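Hemolysin II regulatory protein (Bacillus cereus, PDB 2JJ7) probably binds DNA as a TetR-family transcriptional regulator, pairing a helix-turn-helix head with an all-helical C-terminal domain, and assembles as a dimer. Local coordinates at residues Phe160-Phe163 against Lys164-Ile167; Leu83-Tyr86 against Leu87-Thr91; Glu6-Met9 against Glu10-Lys14; Val41-Ala44 against Ser45-Asn49. One frame throughout, in Å; residues are numbered along the deposited sequence. Where two conformers were deposited one is given.

Contact 1: Phe160-Phe163 against Lys164-Ile167; sequences FPKF and KKFI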
# COMPACT_ATOMS: atom_id res chain seq x y z
N PHE B 160 0.32 2.10 -7.76
CA PHE B 160 -0.27 0.88 -8.28
C PHE B 160 -0.72 1.13 -9.71
O PHE B 160 -1.58 2.00 -9.94
CB PHE B 160 -1.45 0.43 -7.40
CG PHE B 160 -2.02 -0.89 -7.80
CD1 PHE B 160 -3.29 -0.97 -8.35
CD2 PHE B 160 -1.27 -2.06 -7.64
CE1 PHE B 160 -3.83 -2.19 -8.73
CE2 PHE B 160 -1.78 -3.29 -8.01
CZ PHE B 160 -3.06 -3.37 -8.56
N PRO B 161 -0.16 0.38 -10.68
CA PRO B 161 -0.32 0.69 -12.10
C PRO B 161 -1.76 0.59 -12.60
O PRO B 161 -2.07 1.15 -13.65
CB PRO B 161 0.56 -0.36 -12.79
CG PRO B 161 0.63 -1.48 -11.84
CD PRO B 161 0.65 -0.84 -10.48
N LYS B 162 -2.60 -0.13 -11.87
CA LYS B 162 -3.98 -0.37 -12.30
C LYS B 162 -4.96 0.44 -11.47
O LYS B 162 -6.15 0.18 -11.54
CB LYS B 162 -4.32 -1.86 -12.19
CG LYS B 162 -3.81 -2.76 -13.31
CD LYS B 162 -4.35 -4.18 -13.12
CE LYS B 162 -4.60 -4.87 -14.46
NZ LYS B 162 -5.52 -6.04 -14.33
N PHE B 163 -4.48 1.41 -10.69
CA PHE B 163 -5.37 2.19 -9.82
C PHE B 163 -6.54 2.85 -10.56
O PHE B 163 -7.61 2.98 -9.98
CB PHE B 163 -4.60 3.20 -8.91
CG PHE B 163 -4.22 4.51 -9.58
CD1 PHE B 163 -5.20 5.42 -10.00
CD2 PHE B 163 -2.87 4.84 -9.76
CE1 PHE B 163 -4.84 6.63 -10.61
CE2 PHE B 163 -2.49 6.06 -10.37
CZ PHE B 163 -3.48 6.95 -10.80
N LYS B 164 -6.32 3.22 -11.82
CA LYS B 164 -7.33 3.93 -12.60
C LYS B 164 -8.52 3.04 -12.92
O LYS B 164 -9.61 3.54 -13.26
CB LYS B 164 -6.73 4.53 -13.88
CG LYS B 164 -6.26 3.51 -14.91
CD LYS B 164 -5.37 4.16 -15.95
CE LYS B 164 -4.54 3.12 -16.69
NZ LYS B 164 -3.38 3.73 -17.40
N LYS B 165 -8.32 1.73 -12.82
CA LYS B 165 -9.40 0.76 -13.00
C LYS B 165 -10.23 0.63 -11.72
O LYS B 165 -11.37 0.17 -11.77
CB LYS B 165 -8.86 -0.59 -13.46
CG LYS B 165 -8.39 -0.58 -14.92
CD LYS B 165 -7.74 -1.90 -15.32
CE LYS B 165 -7.49 -1.96 -16.83
NZ LYS B 165 -6.90 -3.26 -17.27
N PHE B 166 -9.66 1.04 -10.59
CA PHE B 166 -10.39 1.07 -9.34
C PHE B 166 -11.00 2.45 -9.04
O PHE B 166 -12.07 2.55 -8.47
CB PHE B 166 -9.48 0.60 -8.18
CG PHE B 166 -10.12 0.72 -6.81
CD1 PHE B 166 -11.12 -0.17 -6.41
CD2 PHE B 166 -9.72 1.73 -5.93
CE1 PHE B 166 -11.72 -0.05 -5.14
CE2 PHE B 166 -10.31 1.86 -4.66
CZ PHE B 166 -11.32 0.97 -4.27
N ILE B 167 -10.30 3.52 -9.43
CA ILE B 167 -10.67 4.88 -9.04
C ILE B 167 -10.06 5.94 -9.98
O ILE B 167 -8.90 5.82 -10.39
CB ILE B 167 -10.23 5.18 -7.56
CG1 ILE B 167 -10.79 6.52 -7.07
CG2 ILE B 167 -8.70 5.06 -7.40
CD1 ILE B 167 -10.60 6.78 -5.57
O HOH W 1 -3.59 3.86 -12.79

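Contact 2: Leu83-Tyr86 against Leu87-Thr91; sequences LREY and LTVFT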
# COMPACT_ATOMS: atom_id res chain seq x y z
N LEU B 83 0.15 19.05 -0.94
CA LEU B 83 -0.17 17.63 -1.12
C LEU B 83 -1.03 17.36 -2.37
O LEU B 83 -0.82 16.36 -3.08
CB LEU B 83 -0.83 17.06 0.13
CG LEU B 83 -1.07 15.54 0.13
CD1 LEU B 83 0.24 14.78 0.09
CD2 LEU B 83 -1.88 15.16 1.35
N ARG B 84 -2.01 18.23 -2.62
CA ARG B 84 -2.83 18.09 -3.82
C ARG B 84 -1.94 18.14 -5.07
O ARG B 84 -2.12 17.33 -5.98
CB ARG B 84 -3.95 19.13 -3.89
CG ARG B 84 -5.02 18.79 -4.94
CD ARG B 84 -6.32 19.57 -4.77
NE ARG B 84 -7.18 19.07 -3.70
CZ ARG B 84 -8.07 18.09 -3.84
NH1 ARG B 84 -8.22 17.48 -5.01
NH2 ARG B 84 -8.83 17.72 -2.81
N GLU B 85 -0.97 19.04 -5.09
CA GLU B 85 -0.11 19.17 -6.26
C GLU B 85 0.79 17.96 -6.41
O GLU B 85 0.91 17.40 -7.51
CB GLU B 85 0.74 20.44 -6.23
CG GLU B 85 1.47 20.67 -7.56
CD GLU B 85 2.02 22.07 -7.72
OE1 GLU B 85 2.15 22.80 -6.72
OE2 GLU B 85 2.33 22.45 -8.87
N TYR B 86 1.41 17.57 -5.30
CA TYR B 86 2.25 16.39 -5.27
C TYR B 86 1.47 15.17 -5.81
O TYR B 86 1.94 14.48 -6.72
CB TYR B 86 2.71 16.14 -3.83
CG TYR B 86 3.37 14.80 -3.60
CD1 TYR B 86 2.61 13.65 -3.35
CD2 TYR B 86 4.76 14.67 -3.61
CE1 TYR B 86 3.22 12.43 -3.13
CE2 TYR B 86 5.36 13.45 -3.39
CZ TYR B 86 4.59 12.33 -3.16
OH TYR B 86 5.21 11.11 -2.93
N LEU B 87 0.30 14.93 -5.24
CA LEU B 87 -0.52 13.77 -5.60
C LEU B 87 -1.02 13.83 -7.04
O LEU B 87 -1.15 12.79 -7.69
CB LEU B 87 -1.72 13.64 -4.65
CG LEU B 87 -1.44 13.26 -3.19
CD1 LEU B 87 -2.74 13.24 -2.38
CD2 LEU B 87 -0.73 11.93 -3.08
N THR B 88 -1.34 15.03 -7.51
CA THR B 88 -1.83 15.23 -8.88
C THR B 88 -0.71 14.89 -9.88
O THR B 88 -0.92 14.11 -10.82
CB THR B 88 -2.38 16.66 -9.07
OG1 THR B 88 -3.41 16.90 -8.12
CG2 THR B 88 -2.96 16.88 -10.50
N VAL B 89 0.48 15.45 -9.66
CA VAL B 89 1.63 15.19 -10.53
C VAL B 89 1.95 13.68 -10.58
O VAL B 89 2.14 13.11 -11.66
CB VAL B 89 2.89 15.97 -10.08
CG1 VAL B 89 4.13 15.52 -10.86
CG2 VAL B 89 2.68 17.48 -10.22
N PHE B 90 2.01 13.03 -9.41
CA PHE B 90 2.38 11.62 -9.39
C PHE B 90 1.33 10.66 -9.92
O PHE B 90 1.65 9.78 -10.70
CB PHE B 90 2.96 11.20 -8.03
CG PHE B 90 4.39 11.62 -7.85
CD1 PHE B 90 4.73 12.63 -6.95
CD2 PHE B 90 5.38 11.04 -8.64
CE1 PHE B 90 6.06 13.04 -6.81
CE2 PHE B 90 6.73 11.44 -8.51
CZ PHE B 90 7.07 12.43 -7.59
N THR B 91 0.06 10.84 -9.55
CA THR B 91 -0.98 9.97 -10.09
C THR B 91 -1.09 10.14 -11.62
O THR B 91 -1.32 9.16 -12.34
CB THR B 91 -2.37 10.20 -9.45
OG1 THR B 91 -2.67 11.60 -9.44
CG2 THR B 91 -2.41 9.65 -8.01

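Contact 3: Glu6-Met9 against Glu10-Lys14; sequences EQTM and ENILK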
# COMPACT_ATOMS: atom_id res chain seq x y z
N GLU B 6 17.94 6.41 -33.75
CA GLU B 6 17.08 6.99 -32.70
C GLU B 6 15.78 6.19 -32.56
O GLU B 6 15.39 5.85 -31.45
CB GLU B 6 16.80 8.47 -33.00
CG GLU B 6 18.03 9.42 -32.93
CD GLU B 6 19.15 9.10 -33.96
OE1 GLU B 6 18.86 8.67 -35.10
OE2 GLU B 6 20.33 9.30 -33.62
N GLN B 7 15.15 5.87 -33.68
CA GLN B 7 13.95 5.03 -33.69
C GLN B 7 14.17 3.63 -33.11
O GLN B 7 13.34 3.12 -32.35
CB GLN B 7 13.36 4.95 -35.11
CG GLN B 7 12.10 4.07 -35.26
CD GLN B 7 10.91 4.56 -34.43
OE1 GLN B 7 9.96 5.09 -34.97
NE2 GLN B 7 10.98 4.38 -33.11
N THR B 8 15.28 3.00 -33.46
CA THR B 8 15.55 1.64 -32.99
C THR B 8 15.73 1.62 -31.48
O THR B 8 15.19 0.75 -30.79
CB THR B 8 16.76 1.02 -33.72
OG1 THR B 8 16.52 1.04 -35.13
CG2 THR B 8 17.00 -0.41 -33.27
N MET B 9 16.49 2.60 -30.97
CA MET B 9 16.74 2.75 -29.55
C MET B 9 15.44 3.05 -28.80
O MET B 9 15.23 2.56 -27.69
CB MET B 9 17.78 3.83 -29.29
CG MET B 9 19.20 3.36 -29.57
SD MET B 9 20.39 4.68 -29.35
CE MET B 9 20.65 4.60 -27.57
N GLU B 10 14.59 3.86 -29.42
CA GLU B 10 13.27 4.14 -28.87
C GLU B 10 12.40 2.88 -28.82
O GLU B 10 11.79 2.59 -27.78
CB GLU B 10 12.56 5.22 -29.67
CG GLU B 10 11.10 5.35 -29.28
CD GLU B 10 10.63 6.78 -29.31
OE1 GLU B 10 10.61 7.37 -30.41
OE2 GLU B 10 10.29 7.30 -28.22
N ASN B 11 12.35 2.13 -29.92
CA ASN B 11 11.71 0.83 -29.93
C ASN B 11 12.20 -0.09 -28.80
O ASN B 11 11.39 -0.75 -28.15
CB ASN B 11 11.86 0.15 -31.30
CG ASN B 11 10.99 0.80 -32.36
OD1 ASN B 11 10.14 1.64 -32.06
ND2 ASN B 11 11.18 0.40 -33.61
N ILE B 12 13.51 -0.11 -28.58
CA ILE B 12 14.10 -0.96 -27.53
C ILE B 12 13.70 -0.49 -26.13
O ILE B 12 13.47 -1.32 -25.25
CB ILE B 12 15.64 -1.05 -27.64
CG1 ILE B 12 16.07 -1.74 -28.95
CG2 ILE B 12 16.24 -1.80 -26.42
CD1 ILE B 12 17.53 -1.46 -29.35
N LEU B 13 13.62 0.82 -25.94
CA LEU B 13 13.21 1.38 -24.66
C LEU B 13 11.73 1.16 -24.35
O LEU B 13 11.38 0.85 -23.21
CB LEU B 13 13.58 2.86 -24.57
CG LEU B 13 15.08 3.12 -24.38
CD1 LEU B 13 15.41 4.61 -24.42
CD2 LEU B 13 15.60 2.48 -23.10
N LYS B 14 10.87 1.33 -25.37
CA LYS B 14 9.45 0.98 -25.25
C LYS B 14 9.32 -0.48 -24.82
O LYS B 14 8.54 -0.80 -23.92
CB LYS B 14 8.71 1.19 -26.58
CG LYS B 14 8.34 2.63 -26.88
CD LYS B 14 7.69 2.81 -28.24
CE LYS B 14 7.54 4.29 -28.57
NZ LYS B 14 6.52 4.59 -29.62

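Contact 4: Val41-Ala44 against Ser45-Asn49; sequences VAMA and SYYFN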
# COMPACT_ATOMS: atom_id res chain seq x y z
N VAL B 41 19.34 -9.27 -30.85
CA VAL B 41 19.95 -9.09 -29.51
C VAL B 41 21.28 -8.32 -29.63
O VAL B 41 21.52 -7.39 -28.87
CB VAL B 41 20.11 -10.43 -28.70
CG1 VAL B 41 20.97 -10.24 -27.46
CG2 VAL B 41 18.74 -10.98 -28.26
N ALA B 42 22.11 -8.68 -30.62
CA ALA B 42 23.38 -7.98 -30.90
C ALA B 42 23.22 -6.45 -30.96
O ALA B 42 24.00 -5.72 -30.36
CB ALA B 42 24.03 -8.50 -32.17
N MET B 43 22.23 -5.98 -31.70
CA MET B 43 22.04 -4.54 -31.87
C MET B 43 21.65 -3.90 -30.53
O MET B 43 22.14 -2.82 -30.18
CB MET B 43 21.00 -4.27 -32.96
CG MET B 43 20.98 -2.82 -33.46
SD MET B 43 22.49 -2.29 -34.33
CE MET B 43 22.32 -3.11 -35.87
N ALA B 44 20.79 -4.58 -29.79
CA ALA B 44 20.32 -4.11 -28.49
C ALA B 44 21.50 -3.99 -27.51
O ALA B 44 21.56 -3.04 -26.71
CB ALA B 44 19.22 -5.04 -27.93
N SER B 45 22.42 -4.94 -27.59
CA SER B 45 23.58 -4.95 -26.69
C SER B 45 24.63 -3.95 -27.18
O SER B 45 25.33 -3.34 -26.37
CB SER B 45 24.14 -6.37 -26.52
OG SER B 45 24.44 -6.94 -27.79
N TYR B 46 24.72 -3.75 -28.49
CA TYR B 46 25.56 -2.67 -29.01
C TYR B 46 25.13 -1.30 -28.46
O TYR B 46 25.95 -0.55 -27.94
CB TYR B 46 25.59 -2.68 -30.55
CG TYR B 46 26.38 -1.53 -31.13
CD1 TYR B 46 27.77 -1.46 -30.97
CD2 TYR B 46 25.74 -0.49 -31.81
CE1 TYR B 46 28.50 -0.39 -31.48
CE2 TYR B 46 26.47 0.58 -32.34
CZ TYR B 46 27.84 0.62 -32.16
OH TYR B 46 28.56 1.67 -32.68
N TYR B 47 23.83 -1.00 -28.52
CA TYR B 47 23.32 0.31 -28.07
C TYR B 47 23.28 0.52 -26.55
O TYR B 47 23.49 1.64 -26.08
CB TYR B 47 21.93 0.57 -28.67
CG TYR B 47 21.93 0.95 -30.15
CD1 TYR B 47 22.88 1.83 -30.67
CD2 TYR B 47 20.95 0.44 -31.01
CE1 TYR B 47 22.88 2.19 -32.02
CE2 TYR B 47 20.94 0.79 -32.37
CZ TYR B 47 21.91 1.66 -32.87
OH TYR B 47 21.91 2.02 -34.20
N PHE B 48 22.98 -0.52 -25.79
CA PHE B 48 22.78 -0.37 -24.35
C PHE B 48 23.74 -1.15 -23.46
O PHE B 48 23.84 -0.84 -22.27
CB PHE B 48 21.31 -0.64 -23.96
CG PHE B 48 20.35 0.38 -24.51
CD1 PHE B 48 19.64 0.13 -25.68
CD2 PHE B 48 20.21 1.62 -23.89
CE1 PHE B 48 18.78 1.10 -26.22
CE2 PHE B 48 19.34 2.59 -24.41
CZ PHE B 48 18.63 2.33 -25.58
N ASN B 49 24.43 -2.15 -24.01
CA ASN B 49 25.39 -2.93 -23.23
C ASN B 49 24.81 -3.39 -21.89
O ASN B 49 25.30 -2.97 -20.83
CB ASN B 49 26.68 -2.12 -22.98
CG ASN B 49 27.67 -2.19 -24.15
OD1 ASN B 49 27.90 -1.19 -24.83
ND2 ASN B 49 28.25 -3.36 -24.38

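Contact 1: Phe160-Phe163 against Lys164-Ile167
Backbone bonds from Lys162 and Phe163 to later residues start the short helical turn 163-166. Lys165 N donates to Lys162 O at 3.0 Å. Phe163 O is gripped twice: Phe166 N reaches it at 2.9 Å from 62° out of its plane, whereas Ile167 N, at 2.8 Å, comes in almost in line with the C=O bond. A water accepts from Lys164 N at 3.0 Å, donates to Pro161 O, and sits over the centre of one face of the Phe163 ring.

This is a type I beta turn, Phe160 to Phe163, running into a brief helix in the TetR-like C-terminal domain, and it lies against the second subunit. Phe160 stacks there on Trp153 of the second subunit, and Phe166 makes a cation-pi contact with Arg175 of that chain.

Among charged groups, Lys162 NZ and Lys165 NZ are 4.3 Å apart; Lys162 NZ is hydrogen-bonded to backbone carbonyls of the second subunit, including Asp182 O, which probably offsets the like charges.

Apolar contact is slight: Phe163 CD1 lies 4.4 Å from Ile167 CG2. With chi1 at 81°, Phe163 sets CG between its own N and carbonyl carbon, bringing CD1 within 3.1 Å of Lys164 N.

Contact 2: Leu83-Tyr86 against Leu87-Thr91
With Tyr86 CG opposite its own nitrogen (chi1 169°) and Phe90 CG beside its own (chi1 -79°), the two rings, one helical turn apart, come together. Phe90 CD1 stands over the centre of the Tyr86 ring, and the closest carbons, Tyr86 CE2 and Phe90 CE1, are 3.5 Å apart. The planes are inclined at 56°, so the pair is oblique, neither stacked nor edge-to-face. At the edge of the same tyrosine ring, in its plane, Leu87 CD2 approaches Tyr86 CD1 to 3.8 Å. The other methyl, Leu87 CD1, turns to Leu83 and lies 3.8 Å from its CG.

Regular i to i+4 bonds, such as Val89 N to Glu85 O, run beneath these side chains. Thr88 adds a second donor on its turn: OG1 and N reach Arg84 O from opposite faces of the carbonyl plane, N at 2.9 Å and OG1 at a notably short 2.5 Å. Leu87 O likewise accepts from both Thr91 N and Thr91 OG1.

The segment belongs to helix 79-96 of the TetR-like C-terminal domain. Leu83 and Tyr86 pack on helix 129-138, Leu87 on helices 147-158 and 169-181, and Phe90 makes edge-to-face contacts with Phe122 and Phe126. Tyr86 OH is hydrogen-bonded to Phe126 O, and Glu85 forms a salt bridge with Lys74. Both threonine hydroxyls, that of exposed Thr88 and that of buried Thr91, have a carbonyl acceptor one turn back, so Thr91 can sit among apolar neighbours such as Val158 and Val173 with its hydroxyl paired.

Contact 3: Glu6-Met9 against Glu10-Lys14
Gln7 and Asn11 meet through both backbone and side chains, but only the backbone pair is a hydrogen bond: Asn11 N donates to Gln7 O at 2.8 Å, nearly straight at 174°. Between the side chains Gln7 NE2 comes within 3.1 Å of Asn11 OD1, and the amide planes are just 21° apart, yet the angle is too poor for a bond. Gln7 gets this close by folding at chi2 (61°), which bends the amide over the following turn.

The remaining carbonyls of the first turn are each taken by an amide four residues on: Glu6 O by Glu10 N at 3.0 Å, Thr8 O by Ile12 N at 2.9 Å and Met9 O by Leu13 N, also at 2.9 Å. These are successive rungs near the start of helix 5-23, which packs against the predicted helix-turn-helix of this TetR-type regulator. At the start of the segment Gln7 N is satisfied by Ser4 OG, and Thr8 OG1 makes a weak bond to Ser4 O. Glu10 OE2 has a long, weak ion pair with Lys61 of helix 51-62.

Apolar atoms add little across the turn, Thr8 CG2 lying 4.1 Å from Ile12 CD1. Ile12 also packs on Ile33, Ala37 and Val39.

Contact 4: Val41-Ala44 against Ser45-Asn49
Helix 41-48 is the second helix of the predicted helix-turn-helix, the element that in TetR-family proteins is expected to act as the recognition helix, and this contact spans both of its turns. Met43 and Tyr47 run side by side and point the same way, forming a Met-aromatic contact. The sulfur, Met43 SD, is 4.6 Å from the centroid of the Tyr47 ring and 36° off its normal, hence an oblique approach. The carbon before it is closer to the ring atoms: Met43 CG lies 3.8 Å from Tyr47 CE2. Bends at chi2 (65°) and chi3 of Met43 lay the thioether alongside the tyrosine.

Ser45 makes the other side-chain contact. Its hydroxyl oxygen sits between two carbonyls of the preceding turn, with Ser45 OG 2.9 Å from Ala42 O and 3.1 Å from Val41 O; the hydroxyl has one proton to give, and which carbonyl takes it is not settled. Val41 O also receives Ser45 N at 2.9 Å.

Tyr46 N donates to Ala42 O at 2.8 Å. Tyr47 N to Met43 O and Phe48 N to Ala44 O continue the ladder. The helix then stops: Asn49 takes positive phi (48°) while its N still bonds to Ser45 O. Phe48 O is held by Asn53 ND2 at the start of the next helix. Tyr47 and Phe48 lean on Met9 of helix 5-23, and Phe48 also packs against Leu13 of that helix and against Leu54 and Glu57 of helix 51-62.

From the N terminus, contact 3 comes first on helix 5-23, then contact 4 on helix 41-48, contact 2 on helix 79-96 and contact 1 at the turn into helix 163-166. Each joins adjoining segments, so none closes a long loop; the four follow in series without nesting or crossing. Two pairs touch in space. Contacts 3 and 4, centres about 11 Å apart, meet where Met9 CE reaches Phe48 CZ at 3.6 Å, tying the first helix to the predicted DNA-binding motif. Contacts 2 and 1 meet through Phe163 CZ and Thr91 O, 3.5 Å apart, inside the C-terminal domain. Between the pairs the gap is at least about 14 Å between nearest atoms.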